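Local coordinates for protein gamma-glutamyl-gamma-aminobutyrate hydrolase PuuD (Escherichia coli, PDB 6VTV) that hydrolyses the gamma-glutamyl linkage of gamma-glutamyl-gamma-aminobutyrate, releasing glutamate in the last step of the pathway from putrescine to 4-aminobutanoate, at residues L53-P56 / S57-E60; D91-P94 / G95-L98; P227-S231 / S232-L236. All coordinates share one frame; numbering follows the deposited sequence.

Interaction 1 of 3, residues L53-P56 / S57-E60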
ATOM      1  N   LEU B  53      -8.917  -6.181  -2.742  1.00 22.86           N
ATOM      2  CA  LEU B  53      -9.432  -6.686  -1.477  1.00 23.82           C
ATOM      3  C   LEU B  53     -10.921  -6.429  -1.302  1.00 28.84           C
ATOM      4  O   LEU B  53     -11.511  -6.946  -0.347  1.00 30.80           O
ATOM      5  CB  LEU B  53      -8.658  -6.064  -0.315  1.00 22.80           C
ATOM      6  CG  LEU B  53      -7.171  -6.413  -0.286  1.00 25.80           C
ATOM      7  CD1 LEU B  53      -6.533  -5.914   0.997  1.00 26.72           C
ATOM      8  CD2 LEU B  53      -6.975  -7.912  -0.442  1.00 27.10           C
ATOM      9  N   ALA B  54     -11.540  -5.648  -2.193  1.00 28.87           N
ATOM     10  CA  ALA B  54     -12.983  -5.451  -2.138  1.00 32.89           C
ATOM     11  C   ALA B  54     -13.745  -6.741  -2.403  1.00 37.05           C
ATOM     12  O   ALA B  54     -14.953  -6.796  -2.151  1.00 38.76           O
ATOM     13  CB  ALA B  54     -13.408  -4.379  -3.140  1.00 32.22           C
ATOM     14  N   GLU B  55     -13.071  -7.766  -2.915  1.00 35.12           N
ATOM     15  CA  GLU B  55     -13.698  -9.066  -3.091  1.00 36.00           C
ATOM     16  C   GLU B  55     -14.212  -9.564  -1.742  1.00 35.68           C
ATOM     17  O   GLU B  55     -13.456  -9.570  -0.760  1.00 37.03           O
ATOM     18  CB  GLU B  55     -12.698 -10.055  -3.692  1.00 37.81           C
ATOM     19  CG  GLU B  55     -13.323 -11.173  -4.507  1.00 47.21           C
ATOM     20  CD  GLU B  55     -14.034 -12.191  -3.644  1.00 54.60           C
ATOM     21  OE1 GLU B  55     -13.494 -12.532  -2.571  1.00 56.27           O
ATOM     22  OE2 GLU B  55     -15.130 -12.648  -4.032  1.00 58.45           O
ATOM     23  N   PRO B  56     -15.483  -9.970  -1.647  1.00 40.82           N
ATOM     24  CA  PRO B  56     -16.060 -10.273  -0.324  1.00 43.78           C
ATOM     25  C   PRO B  56     -15.314 -11.342   0.458  1.00 41.40           C
ATOM     26  O   PRO B  56     -15.128 -11.186   1.672  1.00 38.86           O
ATOM     27  CB  PRO B  56     -17.488 -10.716  -0.670  1.00 47.29           C
ATOM     28  CG  PRO B  56     -17.794 -10.006  -1.947  1.00 44.83           C
ATOM     29  CD  PRO B  56     -16.501  -9.980  -2.712  1.00 40.13           C
ATOM     30  N   SER B  57     -14.879 -12.423  -0.193  1.00 36.45           N
ATOM     31  CA  SER B  57     -14.209 -13.492   0.543  1.00 43.19           C
ATOM     32  C   SER B  57     -12.868 -13.038   1.106  1.00 38.26           C
ATOM     33  O   SER B  57     -12.464 -13.493   2.181  1.00 40.91           O
ATOM     34  CB  SER B  57     -14.025 -14.720  -0.350  1.00 49.63           C
ATOM     35  OG  SER B  57     -13.055 -14.485  -1.356  1.00 54.67           O
ATOM     36  N   LEU B  58     -12.170 -12.143   0.405  1.00 33.49           N
ATOM     37  CA  LEU B  58     -10.912 -11.619   0.925  1.00 34.11           C
ATOM     38  C   LEU B  58     -11.148 -10.577   2.012  1.00 34.49           C
ATOM     39  O   LEU B  58     -10.410 -10.533   3.003  1.00 34.28           O
ATOM     40  CB  LEU B  58     -10.079 -11.020  -0.209  1.00 31.74           C
ATOM     41  CG  LEU B  58      -9.716 -11.948  -1.367  1.00 35.87           C
ATOM     42  CD1 LEU B  58      -8.798 -11.234  -2.341  1.00 35.88           C
ATOM     43  CD2 LEU B  58      -9.067 -13.224  -0.854  1.00 36.77           C
ATOM     44  N   LEU B  59     -12.168  -9.733   1.842  1.00 30.80           N
ATOM     45  CA  LEU B  59     -12.446  -8.696   2.830  1.00 29.51           C
ATOM     46  C   LEU B  59     -12.845  -9.299   4.170  1.00 30.80           C
ATOM     47  O   LEU B  59     -12.402  -8.830   5.226  1.00 30.44           O
ATOM     48  CB  LEU B  59     -13.541  -7.762   2.314  1.00 30.83           C
ATOM     49  CG  LEU B  59     -13.708  -6.430   3.047  1.00 35.69           C
ATOM     50  CD1 LEU B  59     -12.491  -5.545   2.838  1.00 34.41           C
ATOM     51  CD2 LEU B  59     -14.977  -5.725   2.593  1.00 37.77           C
ATOM     52  N   GLU B  60     -13.679 -10.343   4.149  1.00 33.90           N
ATOM     53  CA  GLU B  60     -14.113 -10.969   5.395  1.00 40.50           C
ATOM     54  C   GLU B  60     -12.946 -11.584   6.155  1.00 41.04           C
ATOM     55  O   GLU B  60     -12.959 -11.615   7.391  1.00 41.27           O
ATOM     56  CB  GLU B  60     -15.175 -12.031   5.108  1.00 51.35           C
ATOM     57  CG  GLU B  60     -16.523 -11.468   4.685  1.00 63.54           C
ATOM     58  CD  GLU B  60     -17.335 -10.956   5.858  1.00 70.96           C
ATOM     59  OE1 GLU B  60     -17.365  -9.725   6.070  1.00 69.93           O
ATOM     60  OE2 GLU B  60     -17.947 -11.782   6.567  1.00 75.88           O
TER
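Two torsions fold the carboxylate of Glu-55 back over the backbone of Ser-57 and Leu-58: the chain leaves with CG opposite the backbone N (chi1 -153°) and then bends at the next bond (chi2 -72°). The result is a worked example of helix N-capping, with Glu-55 as the N-cap of helix 56-62. OE1 does the work of the cap. Glu-55 OE1 accepts from Leu-58 N over 3.3 Å, the donor lying nearly in line with the C-O bond, and takes a weak, bent bond from Ser-57 N. The hydroxyl of Ser-57 is also modelled against OE1, at a separation too short to be trusted in detail. Pro-56, which has no N-H, fills the first helical position, and OE1 meets the next two amides. The backbone oxygen of Glu-55 meanwhile opens the regular helical pattern by accepting from Leu-59 N at 2.9 Å, and Pro-56 O continues it with Glu-60 N. An apolar contact accompanies the cap. A methyl of Leu-53, CD2, meets CD1 of Leu-58 at 4.2 Å, and the two leucines also pack on Leu-45 and Ile-40 of the second subunit, respectively. Leu-59 turns instead into its own chain, onto Ala-102 and Ile-103 of helix 94-109, while the carboxylate of Glu-60 reaches a salt bridge with Arg-110. Where the preceding 3-10 turn meets the new helix, CB of Leu-59 rests 3.4 Å from the carbonyl oxygen of Leu-53.

Interaction 2 of 3, residues D91-P94 / G95-L98; sequences DADP and GRDL
Asp-93 OD2 is gripped from two directions: Arg-96 N donates to it over 3.1 Å, and a water donates to it as well, its oxygen 2.6 Å from OD2. The same water accepts from Gly-95 N at 2.9 Å, so one carboxylate oxygen serves two of the amides that begin helix 94-109, one directly and one through solvent. Asp-93 is therefore the N-cap, and Pro-94, lacking an N-H, fills the first helical position. With CG opposite the backbone N (chi1 -170°), the aspartate side chain lies across the opening turn. Arg-96 N approaches OD2 from above the carboxylate plane, 68° out of it, yet its N-H points almost straight at the oxygen. The carboxylate also touches the arginine stem, Asp-93 OD1 coming within 3.5 Å of Arg-96 CB. The arginine's charged end leads away from Asp-93: NE makes a salt bridge with Glu-123 and NH2 bonds to Pro-72 O. OD1 is held in turn by the backbone N of Arg-20, so both carboxylate oxygens have partners in a buried place. Behind the cap, Asp-93 O receives Asp-97 N at 3.0 Å, a nearly straight bond, and Asp-97 sends its own carboxylate to Arg-119 and Gln-79. The side chain of Arg-96 comes to about 8 Å from that of the predicted nucleophile Cys-118, without touching it. A negative group at the positive end of a helix dipole should be stabilised there, and the surrounding bonds are consistent with an Asp-93 that stays ionised though buried.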
ATOM      1  N   ASP B  91     -12.111  12.768 -13.178  1.00 48.83           N
ATOM      2  CA  ASP B  91     -11.284  12.048 -12.215  1.00 45.68           C
ATOM      3  C   ASP B  91     -12.109  11.108 -11.345  1.00 40.22           C
ATOM      4  O   ASP B  91     -12.429  11.431 -10.197  1.00 37.97           O
ATOM      5  CB  ASP B  91     -10.505  13.031 -11.337  1.00 50.86           C
ATOM      6  CG  ASP B  91      -9.780  14.086 -12.148  1.00 58.00           C
ATOM      7  OD1 ASP B  91      -9.180  13.734 -13.186  1.00 60.92           O
ATOM      8  OD2 ASP B  91      -9.815  15.269 -11.749  1.00 61.25           O
ATOM      9  N   ALA B  92     -12.455   9.944 -11.882  1.00 39.38           N
ATOM     10  CA  ALA B  92     -13.144   8.908 -11.132  1.00 35.96           C
ATOM     11  C   ALA B  92     -12.172   7.797 -10.752  1.00 38.32           C
ATOM     12  O   ALA B  92     -11.148   7.581 -11.404  1.00 29.22           O
ATOM     13  CB  ALA B  92     -14.309   8.331 -11.940  1.00 33.48           C
ATOM     14  N   ASP B  93     -12.505   7.094  -9.673  1.00 25.74           N
ATOM     15  CA  ASP B  93     -11.736   5.936  -9.216  1.00 25.92           C
ATOM     16  C   ASP B  93     -12.732   4.859  -8.820  1.00 24.99           C
ATOM     17  O   ASP B  93     -13.002   4.642  -7.632  1.00 24.24           O
ATOM     18  CB  ASP B  93     -10.812   6.308  -8.052  1.00 30.37           C
ATOM     19  CG  ASP B  93      -9.823   5.204  -7.705  1.00 32.69           C
ATOM     20  OD1 ASP B  93      -8.833   5.499  -7.001  1.00 28.80           O
ATOM     21  OD2 ASP B  93     -10.020   4.050  -8.138  1.00 26.89           O
ATOM     22  N   PRO B  94     -13.312   4.163  -9.801  1.00 26.07           N
ATOM     23  CA  PRO B  94     -14.337   3.156  -9.479  1.00 27.18           C
ATOM     24  C   PRO B  94     -13.834   2.050  -8.569  1.00 27.78           C
ATOM     25  O   PRO B  94     -14.608   1.534  -7.752  1.00 26.99           O
ATOM     26  CB  PRO B  94     -14.738   2.616 -10.860  1.00 29.92           C
ATOM     27  CG  PRO B  94     -14.383   3.723 -11.812  1.00 31.67           C
ATOM     28  CD  PRO B  94     -13.121   4.309 -11.254  1.00 28.69           C
ATOM     29  N   GLY B  95     -12.558   1.679  -8.677  1.00 26.84           N
ATOM     30  CA  GLY B  95     -12.021   0.652  -7.799  1.00 27.15           C
ATOM     31  C   GLY B  95     -12.015   1.074  -6.343  1.00 25.46           C
ATOM     32  O   GLY B  95     -12.395   0.299  -5.462  1.00 25.03           O
ATOM     33  N   ARG B  96     -11.585   2.309  -6.068  1.00 27.06           N
ATOM     34  CA  ARG B  96     -11.626   2.806  -4.697  1.00 26.75           C
ATOM     35  C   ARG B  96     -13.060   2.924  -4.198  1.00 27.61           C
ATOM     36  O   ARG B  96     -13.346   2.597  -3.040  1.00 27.29           O
ATOM     37  CB  ARG B  96     -10.909   4.152  -4.594  1.00 25.55           C
ATOM     38  CG  ARG B  96     -11.352   4.965  -3.387  1.00 26.01           C
ATOM     39  CD  ARG B  96     -10.210   5.698  -2.715  1.00 27.24           C
ATOM     40  NE  ARG B  96     -10.655   6.306  -1.463  1.00 30.44           N
ATOM     41  CZ  ARG B  96      -9.908   7.100  -0.704  1.00 26.94           C
ATOM     42  NH1 ARG B  96      -8.667   7.392  -1.065  1.00 25.55           N
ATOM     43  NH2 ARG B  96     -10.405   7.602   0.419  1.00 29.61           N
ATOM     44  N   ASP B  97     -13.970   3.396  -5.055  1.00 28.08           N
ATOM     45  CA  ASP B  97     -15.387   3.427  -4.707  1.00 24.86           C
ATOM     46  C   ASP B  97     -15.863   2.059  -4.238  1.00 24.83           C
ATOM     47  O   ASP B  97     -16.529   1.937  -3.204  1.00 25.68           O
ATOM     48  CB  ASP B  97     -16.214   3.884  -5.910  1.00 25.09           C
ATOM     49  CG  ASP B  97     -16.157   5.381  -6.130  1.00 28.85           C
ATOM     50  OD1 ASP B  97     -15.509   6.085  -5.325  1.00 27.95           O
ATOM     51  OD2 ASP B  97     -16.764   5.852  -7.115  1.00 25.87           O
ATOM     52  N   LEU B  98     -15.519   1.014  -4.993  1.00 25.60           N
ATOM     53  CA  LEU B  98     -15.935  -0.339  -4.640  1.00 27.86           C
ATOM     54  C   LEU B  98     -15.397  -0.742  -3.273  1.00 31.91           C
ATOM     55  O   LEU B  98     -16.144  -1.231  -2.416  1.00 24.04           O
ATOM     56  CB  LEU B  98     -15.466  -1.317  -5.714  1.00 27.09           C
ATOM     57  CG  LEU B  98     -16.215  -2.643  -5.828  1.00 33.66           C
ATOM     58  CD1 LEU B  98     -17.652  -2.421  -6.279  1.00 34.66           C
ATOM     59  CD2 LEU B  98     -15.479  -3.572  -6.783  1.00 37.98           C
TER
HETATM   60  O   HOH W   1     -10.285   2.497 -10.265  1.00 25.79           O

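Interaction 3 of 3, residues P227-S231 / S232-L236; sequences PEWNS and SEYAL
With CG beside its own backbone N (chi1 -62°), Tyr-234 turns its ring back to the carbonyls of Trp-229 and Asn-230: Asn-230 O lies at the ring edge, 3.1 Å from Tyr-234 CD1, and Trp-229 O approaches CE1 obliquely at the same distance. The hydroxyl goes on to the rim of the indole, Tyr-234 OH lying 3.6 Å from Trp-229 CD1. The five-membered ring of the indole and the tyrosine ring meet rim to rim with planes at 41°, neither covering the other. On one indole face sits OD1 of Asn-230, offset toward the rim. The next shell is the turn itself: Glu-233 N donates to Asn-230 O at 2.8 Å from above the carbonyl plane, and Tyr-234 N adds a weak bond to Ser-231 O. A water bridges Ser-232 OG to Asn-230 ND2, the latter weakly. Tyr-234 ends this turn as the N-cap residue of helix 235-254. Farther out, Trp-229 stacks on Tyr-157, and Ser-231 and Ser-232 pack against helix 33-42. Glu-228 bonds through OE2 to His-226 ND1 and to Lys-34. Together with Cys-118, Glu-228 and His-226 make up the predicted Cys-His-Glu triad, the catalytic layout of class I glutamine amidotransferase-like hydrolases.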
ATOM      1  N   PRO B 227      -6.378  17.032   7.810  1.00 22.92           N
ATOM      2  CA  PRO B 227      -5.572  17.069   9.039  1.00 21.61           C
ATOM      3  C   PRO B 227      -4.265  16.298   8.934  1.00 23.49           C
ATOM      4  O   PRO B 227      -3.412  16.441   9.819  1.00 25.01           O
ATOM      5  CB  PRO B 227      -6.502  16.445  10.084  1.00 21.95           C
ATOM      6  CG  PRO B 227      -7.362  15.508   9.295  1.00 17.90           C
ATOM      7  CD  PRO B 227      -7.531  16.121   7.926  1.00 18.27           C
ATOM      8  N   GLU B 228      -4.076  15.493   7.887  1.00 21.56           N
ATOM      9  CA  GLU B 228      -2.827  14.758   7.731  1.00 20.67           C
ATOM     10  C   GLU B 228      -1.657  15.669   7.383  1.00 25.87           C
ATOM     11  O   GLU B 228      -0.501  15.260   7.540  1.00 25.42           O
ATOM     12  CB  GLU B 228      -2.982  13.680   6.655  1.00 20.90           C
ATOM     13  CG  GLU B 228      -2.742  14.180   5.237  1.00 24.62           C
ATOM     14  CD  GLU B 228      -3.953  14.873   4.641  1.00 22.85           C
ATOM     15  OE1 GLU B 228      -4.975  15.007   5.345  1.00 20.56           O
ATOM     16  OE2 GLU B 228      -3.884  15.281   3.462  1.00 22.53           O
ATOM     17  N   TRP B 229      -1.928  16.888   6.922  1.00 23.43           N
ATOM     18  CA  TRP B 229      -0.882  17.809   6.488  1.00 24.98           C
ATOM     19  C   TRP B 229      -0.055  18.256   7.686  1.00 26.50           C
ATOM     20  O   TRP B 229      -0.535  19.029   8.522  1.00 31.03           O
ATOM     21  CB  TRP B 229      -1.507  19.007   5.781  1.00 23.01           C
ATOM     22  CG  TRP B 229      -0.512  20.042   5.370  1.00 26.15           C
ATOM     23  CD1 TRP B 229      -0.333  21.273   5.932  1.00 28.55           C
ATOM     24  CD2 TRP B 229       0.439  19.945   4.303  1.00 28.93           C
ATOM     25  NE1 TRP B 229       0.675  21.946   5.284  1.00 29.13           N
ATOM     26  CE2 TRP B 229       1.164  21.153   4.280  1.00 31.63           C
ATOM     27  CE3 TRP B 229       0.748  18.954   3.367  1.00 26.32           C
ATOM     28  CZ2 TRP B 229       2.178  21.397   3.356  1.00 35.99           C
ATOM     29  CZ3 TRP B 229       1.754  19.197   2.451  1.00 32.12           C
ATOM     30  CH2 TRP B 229       2.458  20.409   2.452  1.00 36.43           C
ATOM     31  N   ASN B 230       1.188  17.781   7.762  1.00 27.40           N
ATOM     32  CA  ASN B 230       2.107  18.104   8.856  1.00 31.20           C
ATOM     33  C   ASN B 230       1.415  17.959  10.208  1.00 33.34           C
ATOM     34  O   ASN B 230       1.469  18.845  11.065  1.00 37.47           O
ATOM     35  CB  ASN B 230       2.690  19.507   8.686  1.00 30.32           C
ATOM     36  CG  ASN B 230       3.560  19.631   7.450  1.00 33.06           C
ATOM     37  OD1 ASN B 230       3.305  20.461   6.577  1.00 37.75           O
ATOM     38  ND2 ASN B 230       4.594  18.804   7.371  1.00 33.59           N
ATOM     39  N   SER B 231       0.757  16.809  10.390  1.00 27.47           N
ATOM     40  CA  SER B 231      -0.143  16.620  11.525  1.00 27.99           C
ATOM     41  C   SER B 231       0.553  16.852  12.860  1.00 34.45           C
ATOM     42  O   SER B 231      -0.076  17.330  13.810  1.00 35.87           O
ATOM     43  CB  SER B 231      -0.741  15.215  11.489  1.00 29.85           C
ATOM     44  OG  SER B 231       0.278  14.233  11.562  1.00 36.22           O
ATOM     45  N   SER B 232       1.842  16.519  12.954  1.00 35.06           N
ATOM     46  CA  SER B 232       2.561  16.696  14.209  1.00 41.64           C
ATOM     47  C   SER B 232       2.703  18.162  14.593  1.00 45.63           C
ATOM     48  O   SER B 232       2.878  18.468  15.777  1.00 49.63           O
ATOM     49  CB  SER B 232       3.944  16.045  14.120  1.00 41.80           C
ATOM     50  OG  SER B 232       4.690  16.576  13.038  1.00 44.51           O
ATOM     51  N   GLU B 233       2.624  19.073  13.623  1.00 43.78           N
ATOM     52  CA  GLU B 233       2.803  20.497  13.872  1.00 44.19           C
ATOM     53  C   GLU B 233       1.505  21.221  14.207  1.00 40.87           C
ATOM     54  O   GLU B 233       1.560  22.345  14.719  1.00 43.54           O
ATOM     55  CB  GLU B 233       3.456  21.163  12.657  1.00 47.16           C
ATOM     56  CG  GLU B 233       4.863  20.669  12.361  1.00 54.25           C
ATOM     57  CD  GLU B 233       5.884  21.201  13.348  1.00 68.44           C
ATOM     58  OE1 GLU B 233       6.227  22.398  13.262  1.00 74.27           O
ATOM     59  OE2 GLU B 233       6.341  20.422  14.210  1.00 73.01           O
ATOM     60  N   TYR B 234       0.350  20.619  13.938  1.00 35.74           N
ATOM     61  CA  TYR B 234      -0.942  21.239  14.200  1.00 37.04           C
ATOM     62  C   TYR B 234      -1.578  20.567  15.409  1.00 44.49           C
ATOM     63  O   TYR B 234      -1.815  19.354  15.397  1.00 41.82           O
ATOM     64  CB  TYR B 234      -1.856  21.138  12.979  1.00 30.31           C
ATOM     65  CG  TYR B 234      -1.314  21.858  11.767  1.00 33.19           C
ATOM     66  CD1 TYR B 234      -0.479  21.210  10.868  1.00 33.83           C
ATOM     67  CD2 TYR B 234      -1.627  23.190  11.526  1.00 37.27           C
ATOM     68  CE1 TYR B 234       0.025  21.863   9.762  1.00 38.25           C
ATOM     69  CE2 TYR B 234      -1.127  23.853  10.421  1.00 41.20           C
ATOM     70  CZ  TYR B 234      -0.302  23.183   9.542  1.00 41.76           C
ATOM     71  OH  TYR B 234       0.202  23.831   8.439  1.00 43.83           O
ATOM     72  N   ALA B 235      -1.850  21.360  16.450  1.00 47.72           N
ATOM     73  CA  ALA B 235      -2.393  20.807  17.686  1.00 46.52           C
ATOM     74  C   ALA B 235      -3.751  20.157  17.464  1.00 40.79           C
ATOM     75  O   ALA B 235      -4.072  19.153  18.111  1.00 43.10           O
ATOM     76  CB  ALA B 235      -2.499  21.897  18.751  1.00 50.67           C
ATOM     77  N   LEU B 236      -4.558  20.702  16.555  1.00 33.64           N
ATOM     78  CA  LEU B 236      -5.882  20.138  16.331  1.00 35.06           C
ATOM     79  C   LEU B 236      -5.816  18.855  15.511  1.00 35.28           C
ATOM     80  O   LEU B 236      -6.537  17.895  15.803  1.00 31.92           O
ATOM     81  CB  LEU B 236      -6.782  21.164  15.651  1.00 41.84           C
ATOM     82  CG  LEU B 236      -8.241  20.723  15.669  1.00 45.49           C
ATOM     83  CD1 LEU B 236      -9.097  21.834  16.230  1.00 47.51           C
ATOM     84  CD2 LEU B 236      -8.696  20.336  14.273  1.00 41.87           C
TER
HETATM   85  O   HOH W   2       5.585  17.162  10.085  1.00 59.93           O

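How the interactions relate
From the N terminus, interaction 1 closes the loop that leads from strand 45-49 into helix 56-62, interaction 2 does the same ahead of helix 94-109, and interaction 3 joins the loop after strand 220-223 to helix 235-254. The three are strictly in series, none nested in or crossing another. Interactions 1 and 2 are neighbours: Ala-54 CB packs 4.1 Å from Leu-98 C, bringing the 3-10 segment ahead of helix 56-62 against the first turns of helix 94-109. Interaction 3 lies across the chain's centre from both, its nearest atoms about 10 Å from those of interaction 2. Leu-53 and Leu-58 pack on the second subunit, whereas Arg-96 comes near the predicted catalytic residues and 227-236 supplies one, Glu-228.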